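Local structure of RhCC (Rhodococcus jostii, 4U5R) at residues B[64-69]-B[103-108]; B[3-8]-B[39-44]; B[117-122]-B[138-143]; B[32-37]-B[126-131]. The protein acts as an unusual cofactor-independent oxygenase and is a magnesium-binding member of the tautomerase superfamily. The protein carries 1 engineered substitution. All blocks are in the same frame, centred on the assembly; numbering follows the deposited sequence.

Interaction 1 (B[64-69]-B[103-108]). Engineered in segment 103-108: Ala106 (natural residue Asp).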
# COMPACT_ATOMS: atom_id res chain seq x y z
N ILE B 64 10.29 -4.08 -3.27
CA ILE B 64 9.20 -5.05 -3.23
C ILE B 64 8.33 -4.82 -1.99
O ILE B 64 8.84 -4.63 -0.89
CB ILE B 64 9.72 -6.51 -3.19
CG1 ILE B 64 10.73 -6.79 -4.31
CG2 ILE B 64 8.53 -7.49 -3.17
CD1 ILE B 64 12.18 -6.83 -3.80
N ARG B 65 7.01 -4.83 -2.17
CA ARG B 65 6.09 -4.70 -1.04
C ARG B 65 4.95 -5.68 -1.23
O ARG B 65 4.45 -5.80 -2.32
CB ARG B 65 5.55 -3.27 -0.92
CG ARG B 65 4.62 -3.08 0.26
CD ARG B 65 3.73 -1.85 0.12
NE ARG B 65 3.00 -1.65 1.37
CZ ARG B 65 1.90 -2.30 1.70
NH1 ARG B 65 1.37 -3.18 0.85
NH2 ARG B 65 1.33 -2.08 2.87
N LEU B 66 4.51 -6.35 -0.18
CA LEU B 66 3.40 -7.27 -0.37
C LEU B 66 2.45 -7.24 0.80
O LEU B 66 2.88 -7.01 1.91
CB LEU B 66 3.95 -8.68 -0.62
CG LEU B 66 4.93 -9.33 0.37
CD1 LEU B 66 4.62 -10.80 0.60
CD2 LEU B 66 6.36 -9.14 -0.11
N ASP B 67 1.16 -7.40 0.51
CA ASP B 67 0.16 -7.72 1.54
C ASP B 67 -0.13 -9.21 1.60
O ASP B 67 -0.26 -9.87 0.57
CB ASP B 67 -1.18 -7.01 1.28
CG ASP B 67 -1.10 -5.49 1.41
OD1 ASP B 67 -0.32 -4.96 2.22
OD2 ASP B 67 -1.89 -4.81 0.73
N HIS B 68 -0.27 -9.73 2.82
CA HIS B 68 -0.81 -11.05 3.03
C HIS B 68 -2.22 -10.89 3.55
O HIS B 68 -2.43 -10.18 4.54
CB HIS B 68 0.03 -11.84 4.02
CG HIS B 68 1.23 -12.50 3.41
ND1 HIS B 68 2.06 -13.32 4.14
CD2 HIS B 68 1.72 -12.49 2.15
CE1 HIS B 68 3.02 -13.78 3.35
NE2 HIS B 68 2.83 -13.29 2.14
N ILE B 69 -3.16 -11.56 2.89
CA ILE B 69 -4.59 -11.41 3.17
C ILE B 69 -5.22 -12.70 3.64
O ILE B 69 -6.02 -12.69 4.58
CB ILE B 69 -5.34 -10.93 1.92
CG1 ILE B 69 -4.58 -9.77 1.27
CG2 ILE B 69 -6.77 -10.54 2.28
CD1 ILE B 69 -4.87 -9.59 -0.24
N ILE B 103 12.55 -5.37 0.76
CA ILE B 103 11.24 -6.01 0.76
C ILE B 103 10.61 -5.85 2.12
O ILE B 103 11.30 -5.92 3.14
CB ILE B 103 11.33 -7.53 0.45
CG1 ILE B 103 9.93 -8.15 0.34
CG2 ILE B 103 12.14 -8.26 1.53
CD1 ILE B 103 9.93 -9.53 -0.34
N HIS B 104 9.30 -5.63 2.13
CA HIS B 104 8.54 -5.74 3.38
C HIS B 104 7.11 -6.23 3.15
O HIS B 104 6.58 -6.16 2.04
CB HIS B 104 8.57 -4.41 4.17
CG HIS B 104 7.69 -3.32 3.64
ND1 HIS B 104 8.02 -2.56 2.53
CD2 HIS B 104 6.53 -2.80 4.12
CE1 HIS B 104 7.07 -1.66 2.33
NE2 HIS B 104 6.16 -1.78 3.28
N ILE B 105 6.54 -6.78 4.22
CA ILE B 105 5.20 -7.37 4.20
C ILE B 105 4.27 -6.72 5.22
O ILE B 105 4.66 -6.38 6.33
CB ILE B 105 5.23 -8.88 4.52
CG1 ILE B 105 6.39 -9.58 3.82
CG2 ILE B 105 3.87 -9.51 4.20
CD1 ILE B 105 6.35 -11.10 3.93
N ALA B 106 3.02 -6.56 4.82
CA ALA B 106 1.97 -6.16 5.74
C ALA B 106 0.89 -7.24 5.75
O ALA B 106 0.72 -7.95 4.76
CB ALA B 106 1.39 -4.82 5.33
N GLU B 107 0.19 -7.38 6.87
CA GLU B 107 -0.93 -8.30 6.97
C GLU B 107 -2.19 -7.45 7.07
O GLU B 107 -2.25 -6.51 7.87
CB GLU B 107 -0.77 -9.24 8.18
CG GLU B 107 0.50 -10.08 8.13
CD GLU B 107 0.61 -11.10 9.27
OE1 GLU B 107 0.50 -10.69 10.45
OE2 GLU B 107 0.79 -12.30 8.98
N THR B 108 -3.16 -7.76 6.21
CA THR B 108 -4.41 -7.00 6.12
C THR B 108 -5.58 -7.95 6.42
O THR B 108 -5.42 -9.17 6.35
CB THR B 108 -4.58 -6.33 4.72
OG1 THR B 108 -4.82 -7.33 3.73
CG2 THR B 108 -3.32 -5.54 4.33
O HOH W 1 0.73 -13.64 6.61
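Strands 61-68 and 100-107, linked by helix 76-90, form a beta-alpha-beta crossover of the tautomerase fold; their segments run parallel, 24° apart. The backbone ladder holds five hydrogen bonds: Ala106 N lies 2.9 Å from Leu66 O, whereas that from His104 N to Ile64 O is longer, 3.2 Å, its donor above the carbonyl plane.

On the face covered by helix 76-90, Leu66 CD2 meets Ile103 CD1 at 3.6 Å, and Leu66 lies alongside Ile105. A CH-pi contact sets Ile105 CG2 4.1 Å from the His68 ring centroid, 11° off its normal.

The other face carries polar Arg65, Asp67 and His104. Arg65, extended, passes CG over the His104 ring, 3.5 Å from His104 CE1, and turns its guanidinium 87° to that ring. Arg65 NH1 binds Asp67 OD1 at 2.8 Å from above the carboxylate plane, while Arg65 NE pairs with Asp67 of the second subunit and Asp67 OD2 with Arg65 of the third. An alanine in place of Arg65 would remove its two bridges and the cover over His104, and would probably loosen the subunit interface. Engineered Ala106 replaces an aspartate of a magnesium site, no magnesium being bound to this chain; its CB lies 3.6 Å from Asp67 OD1.

On the helix side, Glu107 OE2 accepts from Met73 N and, at 2.7 Å, from a water that lies in the His68 ring plane and bonds His68 ND1; His68 NE2 bonds Tyr28 OH.

Interaction 2 (B[3-8]-B[39-44])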
# COMPACT_ATOMS: atom_id res chain seq x y z
N TRP B 3 1.51 -8.77 -4.43
CA TRP B 3 2.90 -8.32 -4.55
C TRP B 3 3.06 -7.16 -5.51
O TRP B 3 2.51 -7.16 -6.61
CB TRP B 3 3.81 -9.45 -5.04
CG TRP B 3 4.12 -10.54 -4.07
CD1 TRP B 3 3.23 -11.35 -3.42
CD2 TRP B 3 5.42 -10.98 -3.71
NE1 TRP B 3 3.91 -12.25 -2.64
CE2 TRP B 3 5.26 -12.05 -2.80
CE3 TRP B 3 6.71 -10.56 -4.04
CZ2 TRP B 3 6.35 -12.71 -2.23
CZ3 TRP B 3 7.80 -11.23 -3.47
CH2 TRP B 3 7.60 -12.28 -2.57
N GLU B 4 3.85 -6.18 -5.10
CA GLU B 4 4.28 -5.11 -5.97
C GLU B 4 5.78 -5.17 -6.13
O GLU B 4 6.49 -5.17 -5.14
CB GLU B 4 3.91 -3.76 -5.40
CG GLU B 4 2.45 -3.43 -5.41
CD GLU B 4 2.21 -2.13 -4.67
OE1 GLU B 4 2.50 -2.08 -3.45
OE2 GLU B 4 1.79 -1.15 -5.31
N ILE B 5 6.26 -5.20 -7.37
CA ILE B 5 7.69 -5.17 -7.62
C ILE B 5 8.04 -3.98 -8.49
O ILE B 5 7.67 -3.91 -9.65
CB ILE B 5 8.17 -6.50 -8.25
CG1 ILE B 5 7.79 -7.66 -7.32
CG2 ILE B 5 9.67 -6.48 -8.50
CD1 ILE B 5 8.19 -9.04 -7.80
N PHE B 6 8.71 -3.00 -7.88
CA PHE B 6 9.11 -1.77 -8.54
C PHE B 6 10.53 -1.92 -9.05
O PHE B 6 11.44 -2.09 -8.26
CB PHE B 6 9.04 -0.59 -7.57
CG PHE B 6 7.66 -0.31 -7.05
CD1 PHE B 6 6.82 0.56 -7.72
CD2 PHE B 6 7.23 -0.87 -5.85
CE1 PHE B 6 5.56 0.85 -7.22
CE2 PHE B 6 5.97 -0.59 -5.35
CZ PHE B 6 5.13 0.27 -6.04
N THR B 7 10.72 -1.86 -10.37
CA THR B 7 12.03 -2.10 -11.00
C THR B 7 12.51 -0.94 -11.87
O THR B 7 11.69 -0.16 -12.36
CB THR B 7 12.00 -3.33 -11.92
OG1 THR B 7 11.26 -3.02 -13.10
CG2 THR B 7 11.38 -4.53 -11.22
N PRO B 8 13.83 -0.84 -12.08
CA PRO B 8 14.30 0.01 -13.18
C PRO B 8 13.56 -0.36 -14.44
O PRO B 8 13.30 -1.55 -14.64
CB PRO B 8 15.79 -0.34 -13.29
CG PRO B 8 16.17 -0.80 -11.93
CD PRO B 8 14.95 -1.49 -11.36
N VAL B 39 -2.37 -15.58 -5.90
CA VAL B 39 -1.08 -14.89 -5.93
C VAL B 39 -1.01 -13.90 -7.10
O VAL B 39 -0.89 -14.29 -8.27
CB VAL B 39 0.09 -15.90 -6.02
CG1 VAL B 39 1.41 -15.21 -5.75
CG2 VAL B 39 -0.11 -17.02 -5.01
N VAL B 40 -1.05 -12.62 -6.76
CA VAL B 40 -1.02 -11.54 -7.74
C VAL B 40 0.32 -10.81 -7.62
O VAL B 40 0.74 -10.41 -6.52
CB VAL B 40 -2.20 -10.57 -7.54
CG1 VAL B 40 -2.07 -9.36 -8.46
CG2 VAL B 40 -3.54 -11.28 -7.76
N VAL B 41 1.01 -10.65 -8.75
CA VAL B 41 2.27 -9.92 -8.78
C VAL B 41 2.18 -8.79 -9.80
O VAL B 41 1.96 -9.00 -11.01
CB VAL B 41 3.47 -10.83 -9.12
CG1 VAL B 41 4.75 -10.00 -9.08
CG2 VAL B 41 3.59 -11.98 -8.15
N LEU B 42 2.33 -7.56 -9.32
CA LEU B 42 2.25 -6.40 -10.20
C LEU B 42 3.65 -5.84 -10.43
O LEU B 42 4.32 -5.43 -9.47
CB LEU B 42 1.33 -5.32 -9.60
CG LEU B 42 -0.06 -5.76 -9.12
CD1 LEU B 42 -0.86 -4.56 -8.61
CD2 LEU B 42 -0.82 -6.47 -10.24
N PHE B 43 4.11 -5.88 -11.68
CA PHE B 43 5.40 -5.30 -12.04
C PHE B 43 5.26 -3.84 -12.45
O PHE B 43 4.47 -3.50 -13.32
CB PHE B 43 6.06 -6.09 -13.17
CG PHE B 43 6.49 -7.46 -12.76
CD1 PHE B 43 7.71 -7.64 -12.13
CD2 PHE B 43 5.67 -8.55 -12.96
CE1 PHE B 43 8.11 -8.88 -11.71
CE2 PHE B 43 6.07 -9.81 -12.56
CZ PHE B 43 7.30 -9.98 -11.94
N LYS B 44 6.04 -2.98 -11.81
CA LYS B 44 5.92 -1.56 -12.05
C LYS B 44 7.28 -1.02 -12.47
O LYS B 44 8.20 -0.89 -11.66
CB LYS B 44 5.37 -0.87 -10.79
CG LYS B 44 3.94 -1.33 -10.43
CD LYS B 44 3.50 -0.90 -9.04
CE LYS B 44 2.04 -1.22 -8.78
NZ LYS B 44 1.56 -0.48 -7.59
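The segments of strands 2-8 and 40-46 run parallel, with axes 4.7 Å apart and 20° between their directions, and are tied by five backbone hydrogen bonds, of which Leu42 N to Trp3 O is the shortest at 2.7 Å. Helix 14-32 completes this beta-alpha-beta unit and touches the face that carries Trp3, Ile5, Val41 and Phe43. There Ile5 CD1 reaches both Val41 CG1, at 3.8 Å, and Phe43 CE1, at 3.9 Å, lying alongside the phenyl ring and crossing the valine obliquely. Trp3 meets Val41 through CB, while its indole leads off to Tyr28, whose OH is bonded to Trp3 NE1.

On the other face Lys44 is extended beyond CG and lies beside Phe6, with Lys44 CD 3.3 Å from Phe6 CE1. This course carries Lys44 NZ to Glu4 OE2, on the anti lone pair, at the very short distance of 2.4 Å. Glu4 OE1 bonds a Tris molecule, probably from the crystallisation liquor. A salt bridge this close would probably favour a charged lysine and an ionised glutamate and limit the rotation of Glu4, although the length may also carry some coordinate error.

Interaction 3 (B[117-122]-B[138-143])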
# COMPACT_ATOMS: atom_id res chain seq x y z
N GLY B 117 -15.77 -10.95 -6.93
CA GLY B 117 -16.95 -10.61 -6.16
C GLY B 117 -17.35 -11.64 -5.12
O GLY B 117 -18.38 -11.47 -4.46
N LEU B 118 -16.55 -12.70 -4.96
CA LEU B 118 -16.90 -13.80 -4.06
C LEU B 118 -16.13 -13.74 -2.75
O LEU B 118 -14.98 -13.30 -2.71
CB LEU B 118 -16.62 -15.16 -4.74
CG LEU B 118 -17.32 -15.46 -6.06
CD1 LEU B 118 -16.82 -16.76 -6.67
CD2 LEU B 118 -18.84 -15.51 -5.84
N VAL B 119 -16.76 -14.22 -1.68
CA VAL B 119 -16.08 -14.44 -0.41
C VAL B 119 -15.16 -15.64 -0.55
O VAL B 119 -15.63 -16.74 -0.83
CB VAL B 119 -17.09 -14.70 0.73
CG1 VAL B 119 -16.37 -15.06 2.04
CG2 VAL B 119 -18.02 -13.51 0.92
N PRO B 120 -13.84 -15.43 -0.39
CA PRO B 120 -12.97 -16.61 -0.42
C PRO B 120 -13.31 -17.60 0.71
O PRO B 120 -13.72 -17.18 1.79
CB PRO B 120 -11.57 -16.01 -0.24
CG PRO B 120 -11.72 -14.61 -0.79
CD PRO B 120 -13.07 -14.18 -0.32
N PRO B 121 -13.16 -18.90 0.44
CA PRO B 121 -13.57 -19.91 1.43
C PRO B 121 -12.61 -19.99 2.61
O PRO B 121 -11.52 -19.43 2.55
CB PRO B 121 -13.57 -21.21 0.62
CG PRO B 121 -12.66 -20.94 -0.52
CD PRO B 121 -12.84 -19.50 -0.86
N PRO B 122 -13.02 -20.65 3.70
CA PRO B 122 -12.12 -20.72 4.86
C PRO B 122 -10.82 -21.46 4.54
O PRO B 122 -10.82 -22.35 3.69
CB PRO B 122 -12.95 -21.50 5.89
CG PRO B 122 -14.36 -21.31 5.47
CD PRO B 122 -14.31 -21.30 3.98
N ILE B 138 -14.85 -20.40 -7.68
CA ILE B 138 -16.14 -21.03 -7.97
C ILE B 138 -17.23 -20.51 -7.04
O ILE B 138 -17.09 -20.59 -5.83
CB ILE B 138 -16.07 -22.57 -7.83
CG1 ILE B 138 -14.92 -23.17 -8.63
CG2 ILE B 138 -17.42 -23.18 -8.23
CD1 ILE B 138 -15.17 -23.25 -10.11
N PRO B 139 -18.31 -19.96 -7.61
CA PRO B 139 -19.44 -19.55 -6.78
C PRO B 139 -19.94 -20.69 -5.89
O PRO B 139 -20.06 -21.82 -6.36
CB PRO B 139 -20.51 -19.16 -7.80
CG PRO B 139 -19.72 -18.70 -8.99
CD PRO B 139 -18.51 -19.61 -9.03
N TYR B 140 -20.20 -20.39 -4.62
CA TYR B 140 -20.57 -21.42 -3.66
C TYR B 140 -21.40 -20.83 -2.53
O TYR B 140 -21.46 -19.60 -2.35
CB TYR B 140 -19.31 -22.12 -3.10
CG TYR B 140 -18.52 -21.27 -2.14
CD1 TYR B 140 -17.71 -20.23 -2.60
CD2 TYR B 140 -18.56 -21.51 -0.77
CE1 TYR B 140 -16.99 -19.45 -1.72
CE2 TYR B 140 -17.84 -20.73 0.11
CZ TYR B 140 -17.05 -19.70 -0.36
OH TYR B 140 -16.35 -18.93 0.53
N ASP B 141 -22.05 -21.72 -1.78
CA ASP B 141 -22.83 -21.35 -0.62
C ASP B 141 -21.88 -21.09 0.54
O ASP B 141 -21.36 -22.03 1.15
CB ASP B 141 -23.83 -22.45 -0.27
CG ASP B 141 -24.92 -21.98 0.68
OD1 ASP B 141 -24.59 -21.43 1.75
OD2 ASP B 141 -26.11 -22.15 0.36
N VAL B 142 -21.65 -19.81 0.83
CA VAL B 142 -20.68 -19.42 1.84
C VAL B 142 -21.03 -20.01 3.20
O VAL B 142 -20.18 -20.58 3.88
CB VAL B 142 -20.57 -17.89 1.96
CG1 VAL B 142 -19.57 -17.51 3.03
CG2 VAL B 142 -20.18 -17.29 0.62
N ALA B 143 -22.29 -19.87 3.60
CA ALA B 143 -22.75 -20.36 4.89
C ALA B 143 -22.63 -21.88 5.01
O ALA B 143 -22.20 -22.39 6.05
CB ALA B 143 -24.19 -19.92 5.14
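This surface contact ties the loop after strand 113-115, where residues 119-122 form an extended, proline-rich run with polyproline II torsions, to the approach to helix 142-150. The principal bump is the Tyr140 hydroxyl. Its chi1 of 73° crowds CG between backbone N and carbonyl carbon, from where the ring reaches across to the hollow made by the Val119 carbonyl and the start of Pro121. Here Tyr140 OH donates to Val119 O at 2.7 Å from 43° above the carbonyl plane, and this oxygen sits at the edge of the tyrosine ring, near its plane. Tyr140 OH is 3.1 Å from Pro121 CA, and Pro121 CB lies 3.9 Å from Tyr140 CZ. Met127 of helix 126-134 touches both Tyr140 and Pro121.

An alanine in place of Tyr140 would lose the only hydrogen bond between the segments and the knob filling this hollow, and would probably loosen them at their middle.

Two smaller bumps flank the tyrosine. Val119 crosses Val142 at about a right angle, with Val119 CB 4.0 Å from Val142 CG2, just past the N-cap Asp141. At the other end Leu118 pushes its CD1 methyl against the backbone, 3.7 Å from Pro139 N.

Interaction 4 (B[32-37]-B[126-131])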
# COMPACT_ATOMS: atom_id res chain seq x y z
N VAL B 32 1.32 -23.83 1.65
CA VAL B 32 -0.01 -23.73 2.24
C VAL B 32 -1.14 -24.07 1.24
O VAL B 32 -2.31 -23.74 1.47
CB VAL B 32 -0.22 -22.31 2.85
CG1 VAL B 32 -0.51 -21.27 1.77
CG2 VAL B 32 -1.29 -22.32 3.93
N ASN B 33 -0.78 -24.78 0.16
CA ASN B 33 -1.69 -25.15 -0.94
C ASN B 33 -2.76 -24.10 -1.21
O ASN B 33 -3.96 -24.39 -1.26
CB ASN B 33 -2.34 -26.51 -0.69
CG ASN B 33 -3.09 -27.04 -1.91
OD1 ASN B 33 -2.57 -27.00 -3.03
ND2 ASN B 33 -4.30 -27.53 -1.70
N LEU B 34 -2.32 -22.87 -1.36
CA LEU B 34 -3.19 -21.79 -1.77
C LEU B 34 -3.54 -21.98 -3.24
O LEU B 34 -2.70 -22.43 -4.03
CB LEU B 34 -2.50 -20.45 -1.55
CG LEU B 34 -3.20 -19.36 -0.75
CD1 LEU B 34 -3.71 -19.93 0.54
CD2 LEU B 34 -2.24 -18.20 -0.49
N PRO B 35 -4.76 -21.62 -3.62
CA PRO B 35 -5.10 -21.55 -5.04
C PRO B 35 -4.10 -20.64 -5.75
O PRO B 35 -3.78 -19.57 -5.21
CB PRO B 35 -6.51 -20.96 -5.05
CG PRO B 35 -7.06 -21.28 -3.69
CD PRO B 35 -5.90 -21.26 -2.75
N ARG B 36 -3.60 -21.07 -6.90
CA ARG B 36 -2.54 -20.32 -7.56
C ARG B 36 -3.00 -18.90 -7.87
O ARG B 36 -2.22 -17.95 -7.70
CB ARG B 36 -2.10 -21.03 -8.85
CG ARG B 36 -1.50 -22.39 -8.63
CD ARG B 36 -1.21 -23.04 -9.97
NE ARG B 36 -0.34 -22.17 -10.74
CZ ARG B 36 0.98 -22.20 -10.65
NH1 ARG B 36 1.72 -21.36 -11.36
NH2 ARG B 36 1.57 -23.07 -9.84
N PHE B 37 -4.26 -18.74 -8.27
CA PHE B 37 -4.73 -17.43 -8.71
C PHE B 37 -4.86 -16.40 -7.58
O PHE B 37 -5.04 -15.22 -7.88
CB PHE B 37 -6.06 -17.54 -9.46
CG PHE B 37 -7.22 -17.94 -8.60
CD1 PHE B 37 -7.99 -16.98 -7.96
CD2 PHE B 37 -7.57 -19.27 -8.47
CE1 PHE B 37 -9.06 -17.35 -7.17
CE2 PHE B 37 -8.64 -19.65 -7.68
CZ PHE B 37 -9.39 -18.68 -7.04
N ASP B 126 -12.72 -27.63 2.32
CA ASP B 126 -12.94 -28.35 1.08
C ASP B 126 -13.13 -27.39 -0.09
O ASP B 126 -12.61 -27.61 -1.17
CB ASP B 126 -14.14 -29.30 1.20
CG ASP B 126 -13.86 -30.46 2.13
OD1 ASP B 126 -12.69 -30.89 2.23
OD2 ASP B 126 -14.80 -30.95 2.77
N MET B 127 -13.87 -26.30 0.12
CA MET B 127 -14.06 -25.35 -0.97
C MET B 127 -12.74 -24.67 -1.35
O MET B 127 -12.50 -24.42 -2.54
CB MET B 127 -15.10 -24.29 -0.59
CG MET B 127 -15.46 -23.32 -1.72
SD MET B 127 -16.04 -24.07 -3.27
CE MET B 127 -17.37 -25.11 -2.67
N GLU B 128 -11.88 -24.39 -0.38
CA GLU B 128 -10.60 -23.79 -0.74
C GLU B 128 -9.79 -24.75 -1.60
O GLU B 128 -9.19 -24.34 -2.59
CB GLU B 128 -9.78 -23.38 0.49
CG GLU B 128 -8.46 -22.70 0.10
CD GLU B 128 -7.62 -22.32 1.30
OE1 GLU B 128 -7.09 -23.24 1.96
OE2 GLU B 128 -7.48 -21.11 1.55
N LYS B 129 -9.80 -26.02 -1.21
CA LYS B 129 -9.13 -27.05 -2.00
C LYS B 129 -9.72 -27.19 -3.40
O LYS B 129 -9.00 -27.46 -4.35
CB LYS B 129 -9.19 -28.40 -1.29
CG LYS B 129 -8.41 -28.46 0.02
CD LYS B 129 -8.47 -29.87 0.60
CE LYS B 129 -7.62 -30.02 1.86
NZ LYS B 129 -8.18 -29.27 3.02
N LEU B 130 -11.03 -27.01 -3.51
CA LEU B 130 -11.72 -27.06 -4.81
C LEU B 130 -11.32 -25.89 -5.70
O LEU B 130 -11.05 -26.05 -6.90
CB LEU B 130 -13.23 -27.05 -4.59
CG LEU B 130 -14.12 -27.36 -5.79
CD1 LEU B 130 -13.85 -28.77 -6.30
CD2 LEU B 130 -15.59 -27.19 -5.43
N TRP B 131 -11.31 -24.70 -5.11
CA TRP B 131 -10.82 -23.52 -5.80
C TRP B 131 -9.39 -23.72 -6.29
O TRP B 131 -9.05 -23.30 -7.40
CB TRP B 131 -10.89 -22.31 -4.87
CG TRP B 131 -12.23 -21.65 -4.79
CD1 TRP B 131 -13.46 -22.24 -4.95
CD2 TRP B 131 -12.47 -20.28 -4.51
NE1 TRP B 131 -14.45 -21.30 -4.79
CE2 TRP B 131 -13.87 -20.09 -4.52
CE3 TRP B 131 -11.64 -19.18 -4.25
CZ2 TRP B 131 -14.46 -18.85 -4.29
CZ3 TRP B 131 -12.22 -17.96 -4.00
CH2 TRP B 131 -13.62 -17.79 -4.03
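Phe37 carries CG in the crowded position between backbone N and carbonyl carbon (chi1 69°), whereas Trp131 places CG anti to its carbonyl carbon (chi1 -82°), and these two settings bring the aromatic groups together. Phe37 CZ comes within 3.6 Å of Trp131 CE3, the indole carbon lying near the plane of the phenyl ring at its edge. The planes are 40° apart and the ring centroids 6.0 Å apart, so the rings meet obliquely. Trp131 O also lies in the phenyl plane, 3.7 Å from Phe37 CE2.

Pro35 is the second point of contact. Its ring bears on the helix between Glu128 and Trp131, one turn apart, with Pro35 CG 3.9 Å from Glu128 O and 4.1 Å from Trp131 CB. Glu128, extended beyond CG, passes its CG by Pro35 CD at 4.1 Å; Leu34 CD1 lies near Glu128 OE2.

No hydrogen bond joins the segments, and the polar groups are satisfied elsewhere: Glu128 OE1 by Arg71 and the backbone N of Glu124, Trp131 NE1 by Ile138 O. Val53 of the third subunit packs on Phe37.

In the fold, this contact seats helix 126-134 on the helix-to-strand connection of the first beta-alpha-beta unit (strand 2-8, helix 14-32, strand 40-46) of a tautomerase-superfamily subunit.

In the fold
Interactions 1 and 2 are buried pairings in one mixed sheet, each closing a beta-alpha-beta unit, and they meet where strands 61-68 and 2-8 are neighbours: Arg65 O lies 2.9 Å from Glu4 N, a probable hydrogen bond. Both combine backbone ladders with a charged side and a mostly apolar helix-facing side, to which interaction 1 adds His68 and Glu107. Interaction 4 is also buried but purely van der Waals between its segments, while interaction 3 is a surface contact with a single hydrogen bond. Helix 126-134 joins these two, taking part in interaction 4 while Pro121 of interaction 3 packs on its Glu128. Interactions 1, 2 and 4 all reach the third subunit.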